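Local coordinates for protein probable TonB-dependent siderophore receptor PirA (PDB 5FR8) that probably binds iron-chelating siderophores, possibly ferric enterobactin, at the bacterial outer membrane in the first step of iron uptake, at residues L254-S259 against D295-T300; A279-L284 against E333-N338; K318-R323 against T344-T349; D377-N382 against N473-A478. One frame throughout, in Å; residues are numbered along the deposited sequence.

Contact 1: residues L254-S259 against D295-T300; sequences LDISSS and DSYALT
Leu-254 to Ser-258 run antiparallel to Asp-295 to Leu-299, the two short strand axes approaching to 4.8 Å at 176°. Asp-255 with Ala-298 and Ser-257 with Ser-296 are the hydrogen-bonded pairs. Each pair has two backbone bonds. The straightest is Asp-255 N to Ala-298 O at 3.0 Å, with 176° at the hydrogen. Leu-254, Ile-256 and Ser-258 make non-hydrogen-bonded pairs with Leu-299, Tyr-297 and Asp-295.

The side chains alternate between two faces. On one, the side chains of Leu-254 and Leu-299 cross at a slant, and their CD1 atoms meet at 3.8 Å. Both leucines have CG anti to the backbone N (chi1 179° for Leu-254). Ile-256 CG1 lies 4.3 Å from Tyr-297 CD2, oblique to the ring. This face is on the surface and is consistent with the lipid side of a beta-barrel.

The other face is more polar. Ser-257 OG lies 3.9 Å from Ser-296 CB. Asp-255 and Ala-298 meet through their CB atoms, while the carboxylate of Asp-255 turns to a salt bridge with Arg-241. The hydroxyl of Ser-296 bonds to Asp-317 on the next strand.

The contact is thus one step in the barrel wall. Strand 232-247 pairs with the far edge of strand 250-264, and strand 308-323 with the far edge of strand 290-305.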
loop_
_atom_site.group_PDB
_atom_site.type_symbol
_atom_site.label_atom_id
_atom_site.label_comp_id
_atom_site.label_asym_id
_atom_site.label_seq_id
_atom_site.Cartn_x
_atom_site.Cartn_y
_atom_site.Cartn_z
ATOM N N LEU A 254 10.274 22.512 8.084
ATOM C CA LEU A 254 9.807 22.682 6.736
ATOM C C LEU A 254 10.203 21.436 5.981
ATOM O O LEU A 254 11.376 21.064 6.004
ATOM C CB LEU A 254 10.494 23.886 6.116
ATOM C CG LEU A 254 10.087 24.164 4.672
ATOM C CD1 LEU A 254 8.643 24.652 4.632
ATOM C CD2 LEU A 254 11.031 25.166 4.024
ATOM N N ASP A 255 9.249 20.778 5.326
ATOM C CA ASP A 255 9.574 19.672 4.412
ATOM C C ASP A 255 9.074 20.001 3.026
ATOM O O ASP A 255 7.878 20.195 2.821
ATOM C CB ASP A 255 8.932 18.354 4.858
ATOM C CG ASP A 255 9.515 17.802 6.170
ATOM O OD1 ASP A 255 10.744 17.626 6.290
ATOM O OD2 ASP A 255 8.720 17.527 7.077
ATOM N N ILE A 256 9.998 20.084 2.081
ATOM C CA ILE A 256 9.659 20.250 0.672
ATOM C C ILE A 256 10.280 19.118 -0.113
ATOM O O ILE A 256 11.508 18.979 -0.097
ATOM C CB ILE A 256 10.274 21.510 0.078
ATOM C CG1 ILE A 256 9.744 22.738 0.789
ATOM C CG2 ILE A 256 9.970 21.561 -1.402
ATOM C CD1 ILE A 256 10.352 24.014 0.283
ATOM N N SER A 257 9.454 18.330 -0.800
ATOM C CA SER A 257 9.979 17.267 -1.630
ATOM C C SER A 257 9.235 17.180 -2.949
ATOM O O SER A 257 8.035 17.438 -2.992
ATOM C CB SER A 257 9.872 15.919 -0.923
ATOM O OG SER A 257 8.576 15.398 -1.096
ATOM N N SER A 258 9.941 16.784 -4.015
ATOM C CA SER A 258 9.289 16.469 -5.297
ATOM C C SER A 258 9.840 15.161 -5.909
ATOM O O SER A 258 11.034 14.873 -5.824
ATOM C CB SER A 258 9.439 17.648 -6.265
ATOM O OG SER A 258 10.723 17.639 -6.837
ATOM N N SER A 259 8.954 14.367 -6.499
ATOM C CA SER A 259 9.319 13.090 -7.083
ATOM C C SER A 259 8.598 12.891 -8.383
ATOM O O SER A 259 7.480 13.368 -8.578
ATOM C CB SER A 259 8.938 11.940 -6.164
ATOM O OG SER A 259 9.660 11.997 -4.944
ATOM N N ASP A 295 4.325 16.182 -5.645
ATOM C CA ASP A 295 4.933 17.300 -4.918
ATOM C C ASP A 295 4.281 17.442 -3.539
ATOM O O ASP A 295 3.087 17.244 -3.399
ATOM C CB ASP A 295 4.743 18.594 -5.712
ATOM C CG ASP A 295 5.602 18.645 -6.986
ATOM O OD1 ASP A 295 6.304 17.671 -7.264
ATOM O OD2 ASP A 295 5.582 19.638 -7.717
ATOM N N SER A 296 5.061 17.782 -2.525
ATOM C CA SER A 296 4.572 17.763 -1.150
ATOM C C SER A 296 5.240 18.839 -0.334
ATOM O O SER A 296 6.462 18.973 -0.355
ATOM C CB SER A 296 4.870 16.402 -0.506
ATOM O OG SER A 296 3.998 16.110 0.587
ATOM N N TYR A 297 4.441 19.590 0.411
ATOM C CA TYR A 297 4.966 20.617 1.325
ATOM C C TYR A 297 4.348 20.417 2.704
ATOM O O TYR A 297 3.145 20.271 2.827
ATOM C CB TYR A 297 4.615 22.011 0.852
ATOM C CG TYR A 297 4.911 22.258 -0.589
ATOM C CD1 TYR A 297 4.251 21.531 -1.572
ATOM C CD2 TYR A 297 5.815 23.243 -0.980
ATOM C CE1 TYR A 297 4.503 21.755 -2.901
ATOM C CE2 TYR A 297 6.076 23.464 -2.322
ATOM C CZ TYR A 297 5.413 22.713 -3.276
ATOM O OH TYR A 297 5.637 22.867 -4.617
ATOM N N ALA A 298 5.160 20.425 3.745
ATOM C CA ALA A 298 4.591 20.403 5.067
ATOM C C ALA A 298 5.291 21.407 5.943
ATOM O O ALA A 298 6.472 21.686 5.755
ATOM C CB ALA A 298 4.698 19.040 5.651
ATOM N N LEU A 299 4.533 21.957 6.881
ATOM C CA LEU A 299 5.032 22.916 7.844
ATOM C C LEU A 299 4.543 22.461 9.211
ATOM O O LEU A 299 3.358 22.174 9.402
ATOM C CB LEU A 299 4.464 24.291 7.526
ATOM C CG LEU A 299 5.133 25.532 8.115
ATOM C CD1 LEU A 299 6.581 25.676 7.671
ATOM C CD2 LEU A 299 4.341 26.734 7.668
ATOM N N THR A 300 5.455 22.367 10.162
ATOM C CA THR A 300 5.113 21.810 11.461
ATOM C C THR A 300 5.619 22.689 12.581
ATOM O O THR A 300 6.727 23.186 12.513
ATOM C CB THR A 300 5.722 20.423 11.625
ATOM O OG1 THR A 300 5.295 19.596 10.533
ATOM C CG2 THR A 300 5.259 19.812 12.928
#

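Contact 2: residues A279-L284 against E333-N338; sequences AILSQL and EGKINN
Ile-280 and Leu-281 pack on Ile-336 where two long loops of the TonB-dependent receptor barrel meet. One loop joins strands 250-264 and 290-305 and carries the short helix 281-284, which is weakly bonded. The other joins strands 308-323 and 343-361. Long loops such as these are extracellular in this family, so the contact probably lies on that side.

The three residues bury similar areas, and the joint is apolar. Ile-280 points toward the second loop. Its CG2 is anti to the backbone N and lies 4.4 Å from Ile-336 CG2. Its CD1 lies beside the backbone carbonyl of Asn-337. Leu-281 brings CD1 to 4.1 Å from Ile-336 CB. The same methyl lies 3.9 Å from Lys-335 CG, where the two side chains cross. Ile-336 thus meets both residues, and Leu-284 as well.

Asp-278, next to Ala-279 but outside the two segments, adds a polar tie: Asp-278 OD1 forms a salt bridge with Lys-335 NZ of the other loop. Asp-278 OD2 accepts a hydrogen bond from Leu-281 N within its own loop. Leu-284 and Ile-336 reach toward each other tip to tip. Leu-284 CD1 lies 3.7 Å from Ile-336 CG2 and 3.9 Å from Ile-336 CD1.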
loop_
_atom_site.group_PDB
_atom_site.type_symbol
_atom_site.label_atom_id
_atom_site.label_comp_id
_atom_site.label_asym_id
_atom_site.label_seq_id
_atom_site.Cartn_x
_atom_site.Cartn_y
_atom_site.Cartn_z
ATOM N N ALA A 279 -1.279 -4.678 -32.585
ATOM C CA ALA A 279 -0.947 -3.499 -33.399
ATOM C C ALA A 279 -0.283 -2.345 -32.634
ATOM O O ALA A 279 0.747 -1.827 -33.074
ATOM C CB ALA A 279 -2.192 -2.988 -34.105
ATOM N N ILE A 280 -0.862 -1.948 -31.503
ATOM C CA ILE A 280 -0.364 -0.788 -30.749
ATOM C C ILE A 280 0.680 -1.159 -29.681
ATOM O O ILE A 280 1.840 -0.796 -29.799
ATOM C CB ILE A 280 -1.533 0.013 -30.114
ATOM C CG1 ILE A 280 -2.197 0.905 -31.176
ATOM C CG2 ILE A 280 -1.050 0.890 -28.978
ATOM C CD1 ILE A 280 -3.654 1.239 -30.908
ATOM N N LEU A 281 0.273 -1.874 -28.645
ATOM C CA LEU A 281 1.185 -2.233 -27.553
ATOM C C LEU A 281 2.602 -2.559 -28.025
ATOM O O LEU A 281 3.578 -2.144 -27.394
ATOM C CB LEU A 281 0.637 -3.440 -26.774
ATOM C CG LEU A 281 -0.315 -3.146 -25.620
ATOM C CD1 LEU A 281 -1.472 -2.270 -26.060
ATOM C CD2 LEU A 281 -0.831 -4.450 -25.056
ATOM N N SER A 282 2.708 -3.323 -29.117
ATOM C CA SER A 282 4.007 -3.824 -29.593
ATOM C C SER A 282 5.017 -2.686 -29.855
ATOM O O SER A 282 6.238 -2.869 -29.817
ATOM C CB SER A 282 3.807 -4.671 -30.846
ATOM O OG SER A 282 2.994 -3.992 -31.773
ATOM N N GLN A 283 4.482 -1.501 -30.093
ATOM C CA GLN A 283 5.294 -0.332 -30.295
ATOM C C GLN A 283 5.683 0.356 -28.989
ATOM O O GLN A 283 6.738 0.957 -28.907
ATOM C CB GLN A 283 4.546 0.618 -31.228
ATOM C CG GLN A 283 4.220 -0.063 -32.557
ATOM C CD GLN A 283 3.388 0.772 -33.505
ATOM O OE1 GLN A 283 2.459 0.253 -34.110
ATOM N NE2 GLN A 283 3.707 2.060 -33.640
ATOM N N LEU A 284 4.851 0.253 -27.963
ATOM C CA LEU A 284 5.114 0.945 -26.691
ATOM C C LEU A 284 6.088 0.222 -25.748
ATOM O O LEU A 284 6.357 0.706 -24.649
ATOM C CB LEU A 284 3.802 1.162 -25.928
ATOM C CG LEU A 284 2.730 1.907 -26.710
ATOM C CD1 LEU A 284 1.399 1.796 -25.970
ATOM C CD2 LEU A 284 3.125 3.360 -26.940
ATOM N N GLU A 333 -10.993 -3.769 -22.663
ATOM C CA GLU A 333 -10.921 -3.166 -21.324
ATOM C C GLU A 333 -9.518 -3.258 -20.771
ATOM O O GLU A 333 -8.900 -4.327 -20.765
ATOM C CB GLU A 333 -11.890 -3.849 -20.350
ATOM C CG GLU A 333 -11.862 -3.283 -18.927
ATOM C CD GLU A 333 -12.712 -4.114 -17.967
ATOM O OE1 GLU A 333 -13.072 -5.246 -18.310
ATOM O OE2 GLU A 333 -13.048 -3.655 -16.879
ATOM N N GLY A 334 -9.011 -2.136 -20.308
ATOM C CA GLY A 334 -7.757 -2.141 -19.548
ATOM C C GLY A 334 -6.542 -2.222 -20.439
ATOM O O GLY A 334 -5.480 -2.613 -19.992
ATOM N N LYS A 335 -6.710 -1.850 -21.708
ATOM C CA LYS A 335 -5.641 -1.980 -22.706
ATOM C C LYS A 335 -5.442 -0.610 -23.373
ATOM O O LYS A 335 -6.382 0.178 -23.477
ATOM C CB LYS A 335 -6.041 -3.043 -23.716
ATOM C CG LYS A 335 -4.968 -3.457 -24.703
ATOM C CD LYS A 335 -5.565 -4.332 -25.780
ATOM C CE LYS A 335 -5.235 -3.811 -27.150
ATOM N NZ LYS A 335 -5.855 -4.652 -28.214
ATOM N N ILE A 336 -4.233 -0.317 -23.823
ATOM C CA ILE A 336 -3.944 1.001 -24.367
ATOM C C ILE A 336 -4.496 1.187 -25.807
ATOM O O ILE A 336 -4.210 0.379 -26.689
ATOM C CB ILE A 336 -2.429 1.276 -24.291
ATOM C CG1 ILE A 336 -1.997 1.418 -22.816
ATOM C CG2 ILE A 336 -2.073 2.525 -25.070
ATOM C CD1 ILE A 336 -0.490 1.486 -22.610
ATOM N N ASN A 337 -5.293 2.255 -26.003
ATOM C CA ASN A 337 -5.966 2.590 -27.281
ATOM C C ASN A 337 -5.067 3.247 -28.269
ATOM O O ASN A 337 -5.357 3.254 -29.454
ATOM C CB ASN A 337 -7.040 3.661 -27.059
ATOM C CG ASN A 337 -8.396 3.091 -26.731
ATOM O OD1 ASN A 337 -8.760 1.990 -27.159
ATOM N ND2 ASN A 337 -9.168 3.849 -25.962
ATOM N N ASN A 338 -4.010 3.882 -27.779
ATOM C CA ASN A 338 -3.369 4.945 -28.542
ATOM C C ASN A 338 -1.901 5.199 -28.183
ATOM O O ASN A 338 -1.513 5.153 -27.019
ATOM C CB ASN A 338 -4.166 6.233 -28.343
ATOM C CG ASN A 338 -3.801 7.295 -29.342
ATOM O OD1 ASN A 338 -2.742 7.246 -29.961
ATOM N ND2 ASN A 338 -4.678 8.267 -29.508
#

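Contact 3: residues K318-R323 against T344-T349; sequences KTHNKR and TSRLET
His-320 has CG beside its backbone N (chi1 -70°), while Arg-346 across the strand pair has CG anti to its own (chi1 -170°). The two side chains then lie side by side and point the same way. His-320 NE2 comes 3.5 Å from Arg-346 CG, so the ring meets the aliphatic part of the arginine. Thr-344 CG2 sits at the edge of the same ring, 3.7 Å from His-320 CD2. Further along this face, Lys-318 and Glu-348 run alongside each other with their CG atoms 4.1 Å apart.

The strands are antiparallel. Thr-319 pairs with Leu-347 and Asn-321 with Ser-345, each by two backbone bonds. One of them is Leu-347 N to Thr-319 O at 2.7 Å. These four side chains occupy the opposite face and are buried. Asn-321 OD1 accepts from both NE and NH2 of Arg-323, the NE bond being 2.8 Å and in the plane of the amide carbonyl. Asn-321 ND2 binds Ser-109 O, and Thr-319 OG1 binds Ser-106 OG.

The chemistry therefore differs by face. Lys-318, His-320, Arg-346 and Glu-348, all partly exposed, share one, so their charges probably influence one another. Buried polar groups on the other tie this wall of the barrel to the plug.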
loop_
_atom_site.group_PDB
_atom_site.type_symbol
_atom_site.label_atom_id
_atom_site.label_comp_id
_atom_site.label_asym_id
_atom_site.label_seq_id
_atom_site.Cartn_x
_atom_site.Cartn_y
_atom_site.Cartn_z
ATOM N N LYS A 318 0.382 17.452 -4.082
ATOM C CA LYS A 318 -0.068 17.586 -5.472
ATOM C C LYS A 318 0.422 16.388 -6.313
ATOM O O LYS A 318 1.622 16.156 -6.465
ATOM C CB LYS A 318 0.448 18.902 -6.062
ATOM C CG LYS A 318 -0.396 19.436 -7.206
ATOM C CD LYS A 318 0.178 20.707 -7.809
ATOM C CE LYS A 318 -0.699 21.192 -8.956
ATOM N NZ LYS A 318 -0.196 22.464 -9.543
ATOM N N THR A 319 -0.515 15.637 -6.863
ATOM C CA THR A 319 -0.157 14.478 -7.610
ATOM C C THR A 319 -0.751 14.546 -8.977
ATOM O O THR A 319 -1.935 14.840 -9.109
ATOM C CB THR A 319 -0.691 13.230 -6.944
ATOM O OG1 THR A 319 -0.095 13.095 -5.655
ATOM C CG2 THR A 319 -0.334 12.046 -7.732
ATOM N N HIS A 320 0.085 14.312 -9.993
ATOM C CA HIS A 320 -0.372 14.162 -11.379
ATOM C C HIS A 320 -0.157 12.742 -11.839
ATOM O O HIS A 320 0.864 12.129 -11.520
ATOM C CB HIS A 320 0.383 15.088 -12.336
ATOM C CG HIS A 320 0.046 16.526 -12.167
ATOM N ND1 HIS A 320 0.795 17.378 -11.391
ATOM C CD2 HIS A 320 -0.972 17.266 -12.662
ATOM C CE1 HIS A 320 0.259 18.584 -11.422
ATOM N NE2 HIS A 320 -0.813 18.543 -12.190
ATOM N N ASN A 321 -1.117 12.246 -12.612
ATOM C CA ASN A 321 -1.101 10.912 -13.184
ATOM C C ASN A 321 -1.200 11.037 -14.676
ATOM O O ASN A 321 -2.289 11.259 -15.189
ATOM C CB ASN A 321 -2.324 10.157 -12.646
ATOM C CG ASN A 321 -2.525 8.782 -13.274
ATOM O OD1 ASN A 321 -1.689 8.273 -13.987
ATOM N ND2 ASN A 321 -3.641 8.176 -12.975
ATOM N N LYS A 322 -0.075 10.948 -15.380
ATOM C CA LYS A 322 -0.081 11.144 -16.832
ATOM C C LYS A 322 0.229 9.833 -17.540
ATOM O O LYS A 322 1.313 9.269 -17.370
ATOM C CB LYS A 322 0.942 12.196 -17.231
ATOM C CG LYS A 322 1.136 12.369 -18.740
ATOM C CD LYS A 322 2.389 13.169 -19.052
ATOM C CE LYS A 322 2.294 13.835 -20.403
ATOM N NZ LYS A 322 3.636 14.207 -20.947
ATOM N N ARG A 323 -0.717 9.362 -18.346
ATOM C CA ARG A 323 -0.563 8.090 -19.047
ATOM C C ARG A 323 -1.443 7.978 -20.308
ATOM O O ARG A 323 -2.360 8.770 -20.505
ATOM C CB ARG A 323 -0.922 6.960 -18.098
ATOM C CG ARG A 323 -2.408 6.902 -17.796
ATOM C CD ARG A 323 -2.702 5.781 -16.842
ATOM N NE ARG A 323 -2.127 6.012 -15.521
ATOM C CZ ARG A 323 -1.396 5.130 -14.837
ATOM N NH1 ARG A 323 -1.136 3.929 -15.327
ATOM N NH2 ARG A 323 -0.945 5.438 -13.636
ATOM N N THR A 344 -3.901 13.663 -18.393
ATOM C CA THR A 344 -3.386 13.803 -17.044
ATOM C C THR A 344 -4.536 13.946 -16.038
ATOM O O THR A 344 -5.560 14.596 -16.303
ATOM C CB THR A 344 -2.487 15.040 -16.923
ATOM O OG1 THR A 344 -1.347 14.889 -17.774
ATOM C CG2 THR A 344 -2.022 15.215 -15.502
ATOM N N SER A 345 -4.361 13.319 -14.875
ATOM C CA SER A 345 -5.271 13.507 -13.768
ATOM C C SER A 345 -4.558 14.241 -12.676
ATOM O O SER A 345 -3.347 14.116 -12.509
ATOM C CB SER A 345 -5.772 12.185 -13.288
ATOM O OG SER A 345 -6.926 11.889 -14.042
ATOM N N ARG A 346 -5.311 15.034 -11.935
ATOM C CA ARG A 346 -4.695 15.943 -10.982
ATOM C C ARG A 346 -5.348 15.788 -9.606
ATOM O O ARG A 346 -6.543 15.985 -9.480
ATOM C CB ARG A 346 -4.784 17.393 -11.511
ATOM C CG ARG A 346 -3.947 18.383 -10.704
ATOM C CD ARG A 346 -4.118 19.867 -11.050
ATOM N NE ARG A 346 -5.498 20.253 -11.351
ATOM C CZ ARG A 346 -6.483 20.371 -10.452
ATOM N NH1 ARG A 346 -6.292 20.144 -9.149
ATOM N NH2 ARG A 346 -7.692 20.714 -10.870
ATOM N N LEU A 347 -4.566 15.431 -8.585
ATOM C CA LEU A 347 -5.100 15.260 -7.227
ATOM C C LEU A 347 -4.380 16.120 -6.204
ATOM O O LEU A 347 -3.181 15.963 -5.949
ATOM C CB LEU A 347 -4.972 13.826 -6.772
ATOM C CG LEU A 347 -5.480 13.490 -5.354
ATOM C CD1 LEU A 347 -6.939 13.868 -5.160
ATOM C CD2 LEU A 347 -5.281 12.017 -5.103
ATOM N N GLU A 348 -5.131 17.029 -5.609
ATOM C CA GLU A 348 -4.585 17.929 -4.631
ATOM C C GLU A 348 -5.194 17.575 -3.301
ATOM O O GLU A 348 -6.423 17.380 -3.200
ATOM C CB GLU A 348 -4.939 19.376 -4.934
ATOM C CG GLU A 348 -4.342 19.915 -6.188
ATOM C CD GLU A 348 -4.798 21.343 -6.468
ATOM O OE1 GLU A 348 -4.480 22.240 -5.665
ATOM O OE2 GLU A 348 -5.475 21.551 -7.497
ATOM N N THR A 349 -4.331 17.528 -2.291
ATOM C CA THR A 349 -4.754 17.334 -0.942
ATOM C C THR A 349 -4.191 18.455 -0.031
ATOM O O THR A 349 -2.988 18.748 -0.004
ATOM C CB THR A 349 -4.280 15.977 -0.445
ATOM O OG1 THR A 349 -4.833 14.929 -1.273
ATOM C CG2 THR A 349 -4.676 15.781 1.006
#

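Contact 4: residues D377-N382 against N473-A478; sequences DRFKDN and NMYQNA
Tyr-475 puts its hydroxyl at the edge of the Phe-379 ring, near the ring plane. The OH lies 3.2 Å from Phe-379 CZ. The two ring planes are 79° apart and their centroids 5.7 Å apart, an oblique pair. Asp-381 OD2 in turn lies at the edge of the Tyr-475 ring. It accepts a 2.7 Å hydrogen bond from Tyr-475 OH, using the lone pair directed away from OD1. The carboxylate is turned almost perpendicular to the tyrosine ring. Its OD1 is held by Ser-384 N, so each carboxylate oxygen has a hydrogen-bond partner.

Met-474 makes a Met-aromatic contact with Phe-379. Its sulfur is 4.9 Å from the ring centroid and comes in obliquely, 49° off the ring normal. The SD also lies 3.5 Å from Phe-379 CB. The chain of Met-474 bends at chi3 (132°), and CE lies 3.9 Å from Asp-377 CB.

The helix 474-477 begins with a capping box. Asn-473 OD1 accepts from Gln-476 N, and Gln-476 OE1 accepts from Asn-473 N.

This helix, in the link between strands 459-470 and 509-521, packs against strand 365-380. Phe-379 also touches Leu-347 of strand 343-361 and Met-408 of strand 407-422. Ala-478 rests on Met-408, and Met-474 touches Ser-410 of that strand.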
loop_
_atom_site.group_PDB
_atom_site.type_symbol
_atom_site.label_atom_id
_atom_site.label_comp_id
_atom_site.label_asym_id
_atom_site.label_seq_id
_atom_site.Cartn_x
_atom_site.Cartn_y
_atom_site.Cartn_z
ATOM N N ASP A 377 -9.690 17.012 -0.274
ATOM C CA ASP A 377 -9.145 16.529 -1.543
ATOM C C ASP A 377 -9.871 17.155 -2.749
ATOM O O ASP A 377 -11.113 17.185 -2.765
ATOM C CB ASP A 377 -9.299 15.011 -1.642
ATOM C CG ASP A 377 -8.375 14.262 -0.710
ATOM O OD1 ASP A 377 -7.253 14.725 -0.472
ATOM O OD2 ASP A 377 -8.766 13.190 -0.225
ATOM N N ARG A 378 -9.107 17.647 -3.743
ATOM C CA ARG A 378 -9.695 18.005 -5.060
ATOM C C ARG A 378 -9.093 17.176 -6.184
ATOM O O ARG A 378 -7.882 17.001 -6.273
ATOM C CB ARG A 378 -9.535 19.482 -5.368
ATOM C CG ARG A 378 -10.086 20.376 -4.280
ATOM C CD ARG A 378 -10.976 21.444 -4.876
ATOM N NE ARG A 378 -10.831 22.692 -4.152
ATOM C CZ ARG A 378 -9.766 23.478 -4.255
ATOM N NH1 ARG A 378 -8.751 23.135 -5.045
ATOM N NH2 ARG A 378 -9.714 24.608 -3.564
ATOM N N PHE A 379 -9.951 16.658 -7.048
ATOM C CA PHE A 379 -9.519 15.730 -8.080
ATOM C C PHE A 379 -10.118 16.126 -9.419
ATOM O O PHE A 379 -11.309 16.327 -9.525
ATOM C CB PHE A 379 -9.992 14.334 -7.690
ATOM C CG PHE A 379 -9.422 13.220 -8.531
ATOM C CD1 PHE A 379 -8.054 13.124 -8.753
ATOM C CD2 PHE A 379 -10.252 12.229 -9.041
ATOM C CE1 PHE A 379 -7.529 12.080 -9.492
ATOM C CE2 PHE A 379 -9.729 11.194 -9.801
ATOM C CZ PHE A 379 -8.364 11.121 -10.031
ATOM N N LYS A 380 -9.275 16.272 -10.426
ATOM C CA LYS A 380 -9.721 16.414 -11.826
ATOM C C LYS A 380 -9.381 15.100 -12.555
ATOM O O LYS A 380 -8.216 14.634 -12.497
ATOM C CB LYS A 380 -9.060 17.647 -12.494
ATOM C CG LYS A 380 -9.769 18.198 -13.740
ATOM C CD LYS A 380 -8.962 19.216 -14.575
ATOM C CE LYS A 380 -9.836 20.211 -15.386
ATOM N NZ LYS A 380 -9.203 21.566 -15.614
ATOM N N ASP A 381 -10.402 14.488 -13.177
ATOM C CA ASP A 381 -10.233 13.317 -14.074
ATOM C C ASP A 381 -11.269 13.369 -15.201
ATOM O O ASP A 381 -12.457 13.127 -14.980
ATOM C CB ASP A 381 -10.362 12.001 -13.309
ATOM C CG ASP A 381 -10.128 10.750 -14.192
ATOM O OD1 ASP A 381 -10.326 10.829 -15.435
ATOM O OD2 ASP A 381 -9.765 9.678 -13.623
ATOM N N ASN A 382 -10.812 13.711 -16.404
ATOM C CA ASN A 382 -11.720 13.903 -17.526
ATOM C C ASN A 382 -11.741 12.755 -18.521
ATOM O O ASN A 382 -12.517 12.770 -19.471
ATOM C CB ASN A 382 -11.420 15.210 -18.252
ATOM C CG ASN A 382 -12.651 15.765 -18.925
ATOM O OD1 ASN A 382 -13.632 16.087 -18.257
ATOM N ND2 ASN A 382 -12.632 15.836 -20.251
ATOM N N ASN A 473 -13.576 5.740 -1.577
ATOM C CA ASN A 473 -12.596 6.358 -2.427
ATOM C C ASN A 473 -13.381 7.133 -3.494
ATOM O O ASN A 473 -14.571 6.867 -3.736
ATOM C CB ASN A 473 -11.644 5.306 -3.018
ATOM C CG ASN A 473 -12.222 4.573 -4.227
ATOM O OD1 ASN A 473 -12.843 5.167 -5.139
ATOM N ND2 ASN A 473 -12.008 3.286 -4.256
ATOM N N MET A 474 -12.731 8.098 -4.128
ATOM C CA MET A 474 -13.466 9.088 -4.914
ATOM C C MET A 474 -14.266 8.522 -6.069
ATOM O O MET A 474 -15.342 9.030 -6.366
ATOM C CB MET A 474 -12.522 10.153 -5.415
ATOM C CG MET A 474 -12.131 11.105 -4.310
ATOM S SD MET A 474 -11.134 12.444 -4.935
ATOM C CE MET A 474 -11.992 13.811 -4.179
ATOM N N TYR A 475 -13.756 7.481 -6.714
ATOM C CA TYR A 475 -14.481 6.834 -7.806
ATOM C C TYR A 475 -15.725 6.121 -7.286
ATOM O O TYR A 475 -16.781 6.160 -7.900
ATOM C CB TYR A 475 -13.575 5.827 -8.544
ATOM C CG TYR A 475 -12.439 6.485 -9.294
ATOM C CD1 TYR A 475 -12.624 6.977 -10.577
ATOM C CD2 TYR A 475 -11.206 6.655 -8.708
ATOM C CE1 TYR A 475 -11.600 7.602 -11.252
ATOM C CE2 TYR A 475 -10.184 7.279 -9.369
ATOM C CZ TYR A 475 -10.386 7.749 -10.634
ATOM O OH TYR A 475 -9.363 8.352 -11.302
ATOM N N GLN A 476 -15.588 5.460 -6.148
ATOM C CA GLN A 476 -16.710 4.785 -5.526
ATOM C C GLN A 476 -17.835 5.743 -5.147
ATOM O O GLN A 476 -19.010 5.362 -5.174
ATOM C CB GLN A 476 -16.233 4.072 -4.263
ATOM C CG GLN A 476 -15.256 2.947 -4.555
ATOM C CD GLN A 476 -14.659 2.367 -3.302
ATOM O OE1 GLN A 476 -14.476 3.073 -2.322
ATOM N NE2 GLN A 476 -14.323 1.087 -3.339
ATOM N N ASN A 477 -17.478 6.964 -4.754
ATOM C CA ASN A 477 -18.491 7.966 -4.380
ATOM C C ASN A 477 -19.150 8.685 -5.545
ATOM O O ASN A 477 -20.300 9.098 -5.460
ATOM C CB ASN A 477 -17.890 9.038 -3.485
ATOM C CG ASN A 477 -18.219 8.819 -2.041
ATOM O OD1 ASN A 477 -19.040 7.960 -1.714
ATOM N ND2 ASN A 477 -17.606 9.604 -1.166
ATOM N N ALA A 478 -18.412 8.821 -6.632
ATOM C CA ALA A 478 -18.723 9.816 -7.638
ATOM C C ALA A 478 -19.826 9.402 -8.594
ATOM O O ALA A 478 -19.660 8.446 -9.340
ATOM C CB ALA A 478 -17.463 10.139 -8.422
#

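How the contacts relate
Contacts 1 and 3 are strand pairings of the barrel wall, while contacts 2 and 4 join connecting segments to a loop or to the wall. Contact 1 lies at the surface and contact 4 is buried; the other two are intermediate. Contacts 1 and 3 adjoin through the paired strands 290-305 and 308-323, where Lys-318 N meets Asp-295 O. Contacts 3 and 4 adjoin likewise through strands 343-361 and 365-380, with Thr-349 OG1 bonded to Asp-377 OD1. Contact 2 stands apart, its nearest atoms about 7 Å from contact 3. Backbone bonds dominate contacts 1 and 3, apolar side chains contact 2, and aromatic, sulfur and acid groups contact 4.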